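Local structure of ubiquitin-conjugating enzyme E2, putative (Trypanosoma cruzi, 4DS2) at residues N7-L21 / I41-L54. The protein probably takes part in ubiquitin transfer as an E2 conjugating enzyme, carrying activated ubiquitin or a related modifier as a thioester. Numbering follows the deposited sequence.
Sequences NISNKRIIKDLKLLL and IFSVDTDTIYNWIL
Trp-52 and Leu-17 meet where the N-terminal helix of the ubiquitin-conjugating (UBC) fold packs on the first hairpin of its antiparallel sheet. The helix runs nearly antiparallel to strand 41-46 (151° between their directions) and nearly parallel to strand 51-54. Leu-17 CD1 sits over one face of the indole in a CH-pi contact, 4.0 Å from the centroid of the six-membered ring and almost on its normal. With CG anti to the backbone N (chi1 -180°), the side chain lies across the indole, CB near CZ2, and CD1 also reaches Val-44 CG1 while CD2 reaches Thr-46 CG2. A branched chain suits this place because its two methyls serve two strand residues at once. One turn on, Leu-20 CD2 touches both Trp-52 CZ3 (3.7 Å) and Val-44 CG2 (3.8 Å), and Leu-20, which is buried, also packs against Ile-124 of helix 120-132. The large indole spans helix and hairpin, meeting Ile-13, Leu-17 and Leu-20, yet keeps its one polar atom satisfied, since Trp-52 NE1 donates to Ile-49 O (2.7 Å), the oxygen lying somewhat out of the indole plane. Ile-13 CG2 lies against that same carbonyl oxygen, while Ile-13 CD1 meets Tyr-50 CE1 at 3.5 Å.

Around Asn-7 and Thr-48 the contact is looser and open to solvent. A water there donates to Asn-7 OD1 and accepts from Ile-49 N, linking the segment before the helix to the type I turn Thr-48 to Asn-51. Asn-10 caps the helix: OD1 accepts from Ile-13 N and more weakly from Arg-12 N, while ND2 bonds to Tyr-81 O. Tyrosine suits position 50 because its ring touches Ile-13 CD1 while its hydroxyl reaches the main chain before the helix. Tyr-50 OH donates to Ile-8 O at 2.6 Å, tilted 25° from the carbonyl plane.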
loop_
_atom_site.group_PDB
_atom_site.type_symbol
_atom_site.label_atom_id
_atom_site.label_comp_id
_atom_site.label_asym_id
_atom_site.label_seq_id
_atom_site.Cartn_x
_atom_site.Cartn_y
_atom_site.Cartn_z
ATOM N N ASN A 7 17.678 3.052 16.330
ATOM C CA ASN A 7 16.513 2.306 16.895
ATOM C C ASN A 7 16.144 2.874 18.258
ATOM O O ASN A 7 16.659 2.438 19.301
ATOM C CB ASN A 7 16.843 0.794 16.942
ATOM C CG ASN A 7 15.652 -0.093 17.325
ATOM O OD1 ASN A 7 14.488 0.290 17.191
ATOM N ND2 ASN A 7 15.949 -1.306 17.767
ATOM N N ILE A 8 15.228 3.841 18.212
ATOM C CA ILE A 8 15.008 4.879 19.250
ATOM C C ILE A 8 13.508 4.935 19.611
ATOM O O ILE A 8 12.726 4.689 18.728
ATOM C CB ILE A 8 15.508 6.237 18.636
ATOM C CG1 ILE A 8 17.023 6.376 18.807
ATOM C CG2 ILE A 8 14.820 7.490 19.154
ATOM C CD1 ILE A 8 17.545 6.121 20.207
ATOM N N SER A 9 13.079 5.255 20.849
ATOM C CA SER A 9 11.601 5.417 21.134
ATOM C C SER A 9 11.076 6.518 20.190
ATOM O O SER A 9 11.758 7.535 20.025
ATOM C CB SER A 9 11.271 5.753 22.632
ATOM O OG SER A 9 9.871 6.010 22.907
ATOM N N ASN A 10 9.944 6.268 19.515
ATOM C CA ASN A 10 9.172 7.293 18.808
ATOM C C ASN A 10 7.707 7.262 19.310
ATOM O O ASN A 10 7.011 6.290 19.092
ATOM C CB ASN A 10 9.238 7.063 17.298
ATOM C CG ASN A 10 8.713 8.249 16.507
ATOM O OD1 ASN A 10 7.504 8.550 16.515
ATOM N ND2 ASN A 10 9.610 8.925 15.805
ATOM N N LYS A 11 7.261 8.304 20.005
ATOM C CA LYS A 11 5.931 8.322 20.599
ATOM C C LYS A 11 4.848 7.993 19.552
ATOM O O LYS A 11 3.877 7.244 19.848
ATOM C CB LYS A 11 5.663 9.683 21.277
ATOM C CG LYS A 11 4.645 9.636 22.422
ATOM C CD LYS A 11 3.185 9.593 21.912
ATOM C CE LYS A 11 2.256 8.573 22.590
ATOM N NZ LYS A 11 0.806 8.880 22.308
ATOM N N ARG A 12 5.028 8.502 18.331
ATOM C CA ARG A 12 4.011 8.405 17.285
ATOM C C ARG A 12 4.023 7.143 16.432
ATOM O O ARG A 12 2.981 6.782 15.877
ATOM C CB ARG A 12 4.086 9.618 16.376
ATOM C CG ARG A 12 3.411 10.859 16.950
ATOM C CD ARG A 12 1.898 10.795 16.777
ATOM N NE ARG A 12 1.544 11.483 15.544
ATOM C CZ ARG A 12 1.198 10.904 14.410
ATOM N NH1 ARG A 12 1.112 9.599 14.312
ATOM N NH2 ARG A 12 0.909 11.648 13.358
ATOM N N ILE A 13 5.160 6.486 16.272
ATOM C CA ILE A 13 5.184 5.232 15.550
ATOM C C ILE A 13 4.419 4.181 16.385
ATOM O O ILE A 13 3.595 3.406 15.840
ATOM C CB ILE A 13 6.618 4.705 15.282
ATOM C CG1 ILE A 13 7.416 5.622 14.342
ATOM C CG2 ILE A 13 6.565 3.330 14.646
ATOM C CD1 ILE A 13 8.817 5.141 14.053
ATOM N N ILE A 14 4.748 4.136 17.688
ATOM C CA ILE A 14 4.153 3.214 18.655
ATOM C C ILE A 14 2.642 3.502 18.781
ATOM O O ILE A 14 1.811 2.575 18.650
ATOM C CB ILE A 14 4.868 3.339 20.029
ATOM C CG1 ILE A 14 6.298 2.782 19.943
ATOM C CG2 ILE A 14 4.088 2.633 21.119
ATOM C CD1 ILE A 14 7.309 3.344 20.922
ATOM N N LYS A 15 2.285 4.787 18.981
ATOM C CA LYS A 15 0.861 5.202 19.026
ATOM C C LYS A 15 0.091 4.775 17.745
ATOM O O LYS A 15 -1.013 4.211 17.844
ATOM C CB LYS A 15 0.729 6.707 19.260
ATOM C CG LYS A 15 -0.716 7.203 19.488
ATOM C CD LYS A 15 -1.110 8.373 18.550
ATOM C CE LYS A 15 -2.446 9.036 18.938
ATOM N NZ LYS A 15 -2.893 10.226 18.130
ATOM N N ASP A 16 0.682 5.009 16.567
ATOM C CA ASP A 16 0.073 4.557 15.294
ATOM C C ASP A 16 0.035 3.056 15.047
ATOM O O ASP A 16 -0.873 2.599 14.355
ATOM C CB ASP A 16 0.734 5.198 14.084
ATOM C CG ASP A 16 0.450 6.680 13.987
ATOM O OD1 ASP A 16 -0.135 7.275 14.923
ATOM O OD2 ASP A 16 0.831 7.273 12.964
ATOM N N LEU A 17 0.986 2.291 15.594
ATOM C CA LEU A 17 0.940 0.828 15.495
ATOM C C LEU A 17 -0.212 0.302 16.372
ATOM O O LEU A 17 -1.041 -0.471 15.906
ATOM C CB LEU A 17 2.282 0.204 15.891
ATOM C CG LEU A 17 2.354 -1.334 15.822
ATOM C CD1 LEU A 17 1.707 -1.909 14.558
ATOM C CD2 LEU A 17 3.806 -1.747 15.984
ATOM N N LYS A 18 -0.271 0.750 17.630
ATOM C CA LYS A 18 -1.386 0.415 18.532
ATOM C C LYS A 18 -2.726 0.721 17.878
ATOM O O LYS A 18 -3.697 -0.021 18.057
ATOM C CB LYS A 18 -1.276 1.197 19.839
ATOM C CG LYS A 18 -0.046 0.868 20.658
ATOM C CD LYS A 18 0.037 1.676 21.961
ATOM C CE LYS A 18 1.315 1.404 22.766
ATOM N NZ LYS A 18 1.089 1.069 24.229
ATOM N N LEU A 19 -2.784 1.819 17.120
ATOM C CA LEU A 19 -4.057 2.236 16.479
ATOM C C LEU A 19 -4.389 1.324 15.297
ATOM O O LEU A 19 -5.544 0.953 15.137
ATOM C CB LEU A 19 -4.060 3.716 16.054
ATOM C CG LEU A 19 -4.697 4.691 17.080
ATOM C CD1 LEU A 19 -4.450 6.151 16.723
ATOM C CD2 LEU A 19 -6.196 4.492 17.264
ATOM N N LEU A 20 -3.374 0.950 14.502
ATOM C CA LEU A 20 -3.582 0.008 13.396
ATOM C C LEU A 20 -4.059 -1.371 13.880
ATOM O O LEU A 20 -4.954 -1.955 13.296
ATOM C CB LEU A 20 -2.311 -0.164 12.583
ATOM C CG LEU A 20 -2.436 -1.114 11.384
ATOM C CD1 LEU A 20 -3.514 -0.677 10.411
ATOM C CD2 LEU A 20 -1.091 -1.191 10.663
ATOM N N LEU A 21 -3.435 -1.876 14.945
ATOM C CA LEU A 21 -3.742 -3.185 15.529
ATOM C C LEU A 21 -5.156 -3.242 16.059
ATOM O O LEU A 21 -5.852 -4.232 15.894
ATOM C CB LEU A 21 -2.754 -3.484 16.668
ATOM C CG LEU A 21 -1.301 -3.744 16.232
ATOM C CD1 LEU A 21 -0.454 -3.858 17.480
ATOM C CD2 LEU A 21 -1.169 -4.989 15.356
ATOM N N ILE A 41 -6.540 -5.315 5.473
ATOM C CA ILE A 41 -5.262 -5.665 6.097
ATOM C C ILE A 41 -5.635 -6.635 7.209
ATOM O O ILE A 41 -6.438 -6.286 8.071
ATOM C CB ILE A 41 -4.535 -4.432 6.715
ATOM C CG1 ILE A 41 -4.507 -3.232 5.747
ATOM C CG2 ILE A 41 -3.104 -4.792 7.121
ATOM C CD1 ILE A 41 -4.027 -1.896 6.331
ATOM N N PHE A 42 -5.068 -7.845 7.185
ATOM C CA PHE A 42 -5.424 -8.925 8.137
ATOM C C PHE A 42 -4.260 -9.511 8.995
ATOM O O PHE A 42 -4.504 -10.334 9.878
ATOM C CB PHE A 42 -6.150 -10.061 7.406
ATOM C CG PHE A 42 -5.270 -10.865 6.483
ATOM C CD1 PHE A 42 -5.052 -10.453 5.172
ATOM C CD2 PHE A 42 -4.660 -12.046 6.928
ATOM C CE1 PHE A 42 -4.225 -11.184 4.318
ATOM C CE2 PHE A 42 -3.843 -12.786 6.082
ATOM C CZ PHE A 42 -3.622 -12.353 4.777
ATOM N N SER A 43 -3.015 -9.098 8.738
ATOM C CA SER A 43 -1.891 -9.402 9.615
ATOM C C SER A 43 -0.899 -8.248 9.629
ATOM O O SER A 43 -0.585 -7.676 8.598
ATOM C CB SER A 43 -1.197 -10.698 9.192
ATOM O OG SER A 43 0.158 -10.702 9.601
ATOM N N VAL A 44 -0.393 -7.931 10.812
ATOM C CA VAL A 44 0.618 -6.895 11.017
ATOM C C VAL A 44 1.699 -7.456 11.930
ATOM O O VAL A 44 1.500 -7.562 13.126
ATOM C CB VAL A 44 0.017 -5.635 11.708
ATOM C CG1 VAL A 44 1.112 -4.626 12.010
ATOM C CG2 VAL A 44 -1.078 -4.995 10.872
ATOM N N ASP A 45 2.828 -7.854 11.373
ATOM C CA ASP A 45 4.007 -8.244 12.177
ATOM C C ASP A 45 4.975 -7.010 12.126
ATOM O O ASP A 45 4.785 -6.121 11.284
ATOM C CB ASP A 45 4.609 -9.589 11.647
ATOM C CG ASP A 45 3.647 -10.867 11.886
ATOM O OD1 ASP A 45 2.940 -10.999 12.916
ATOM O OD2 ASP A 45 3.594 -11.777 11.033
ATOM N N THR A 46 5.964 -6.911 13.019
ATOM C CA THR A 46 6.994 -5.839 12.916
ATOM C C THR A 46 8.395 -6.442 12.942
ATOM O O THR A 46 8.567 -7.643 13.201
ATOM C CB THR A 46 6.984 -4.846 14.084
ATOM O OG1 THR A 46 7.517 -5.505 15.242
ATOM C CG2 THR A 46 5.616 -4.304 14.412
ATOM N N ASP A 47 9.391 -5.601 12.700
ATOM C CA ASP A 47 10.788 -6.009 12.696
ATOM C C ASP A 47 11.541 -4.742 13.089
ATOM O O ASP A 47 12.066 -4.037 12.207
ATOM C CB ASP A 47 11.177 -6.455 11.286
ATOM C CG ASP A 47 12.678 -6.627 11.107
ATOM O OD1 ASP A 47 13.422 -6.675 12.100
ATOM O OD2 ASP A 47 13.111 -6.735 9.941
ATOM N N THR A 48 11.584 -4.436 14.400
ATOM C CA THR A 48 11.918 -3.091 14.868
ATOM C C THR A 48 10.619 -2.386 14.708
ATOM O O THR A 48 9.794 -2.849 13.931
ATOM C CB THR A 48 13.016 -2.479 13.988
ATOM O OG1 THR A 48 14.279 -3.044 14.376
ATOM C CG2 THR A 48 13.088 -1.072 14.120
ATOM N N ILE A 49 10.382 -1.302 15.454
ATOM C CA ILE A 49 9.133 -0.530 15.273
ATOM C C ILE A 49 9.116 0.227 13.950
ATOM O O ILE A 49 8.085 0.726 13.524
ATOM C CB ILE A 49 8.846 0.444 16.432
ATOM C CG1 ILE A 49 9.923 1.545 16.534
ATOM C CG2 ILE A 49 8.766 -0.314 17.748
ATOM C CD1 ILE A 49 9.603 2.678 17.480
ATOM N N TYR A 50 10.270 0.258 13.302
ATOM C CA TYR A 50 10.533 1.033 12.092
ATOM C C TYR A 50 10.215 0.298 10.825
ATOM O O TYR A 50 10.245 0.882 9.735
ATOM C CB TYR A 50 12.007 1.462 12.063
ATOM C CG TYR A 50 12.286 2.465 13.160
ATOM C CD1 TYR A 50 12.028 3.825 12.966
ATOM C CD2 TYR A 50 12.699 2.041 14.413
ATOM C CE1 TYR A 50 12.242 4.730 13.976
ATOM C CE2 TYR A 50 12.905 2.935 15.433
ATOM C CZ TYR A 50 12.679 4.275 15.206
ATOM O OH TYR A 50 12.918 5.149 16.214
ATOM N N ASN A 51 9.839 -0.963 10.973
ATOM C CA ASN A 51 9.581 -1.788 9.873
ATOM C C ASN A 51 8.364 -2.666 10.152
ATOM O O ASN A 51 8.395 -3.578 10.993
ATOM C CB ASN A 51 10.828 -2.569 9.627
ATOM C CG ASN A 51 11.042 -2.769 8.191
ATOM O OD1 ASN A 51 10.182 -3.344 7.494
ATOM N ND2 ASN A 51 12.140 -2.207 7.694
ATOM N N TRP A 52 7.259 -2.355 9.478
ATOM C CA TRP A 52 6.044 -3.131 9.653
ATOM C C TRP A 52 5.812 -3.932 8.423
ATOM O O TRP A 52 5.694 -3.379 7.371
ATOM C CB TRP A 52 4.827 -2.252 9.861
ATOM C CG TRP A 52 4.885 -1.188 10.931
ATOM C CD1 TRP A 52 5.898 -0.914 11.852
ATOM C CD2 TRP A 52 3.815 -0.247 11.248
ATOM N NE1 TRP A 52 5.542 0.119 12.672
ATOM C CE2 TRP A 52 4.293 0.557 12.363
ATOM C CE3 TRP A 52 2.542 -0.009 10.735
ATOM C CZ2 TRP A 52 3.519 1.565 12.921
ATOM C CZ3 TRP A 52 1.766 1.008 11.301
ATOM C CH2 TRP A 52 2.252 1.774 12.380
ATOM N N ILE A 53 5.769 -5.250 8.566
ATOM C CA ILE A 53 5.407 -6.177 7.488
ATOM C C ILE A 53 3.904 -6.467 7.608
ATOM O O ILE A 53 3.421 -6.888 8.667
ATOM C CB ILE A 53 6.204 -7.505 7.582
ATOM C CG1 ILE A 53 7.728 -7.224 7.708
ATOM C CG2 ILE A 53 5.887 -8.410 6.372
ATOM C CD1 ILE A 53 8.294 -7.209 9.113
ATOM N N LEU A 54 3.168 -6.205 6.539
ATOM C CA LEU A 54 1.722 -6.433 6.489
ATOM C C LEU A 54 1.324 -7.542 5.471
ATOM O O LEU A 54 2.024 -7.761 4.480
ATOM C CB LEU A 54 1.003 -5.148 6.080
ATOM C CG LEU A 54 1.178 -3.813 6.808
ATOM C CD1 LEU A 54 0.194 -2.835 6.160
ATOM C CD2 LEU A 54 0.923 -3.909 8.298
HETATM O O HOH W 1 12.335 -1.021 17.618
#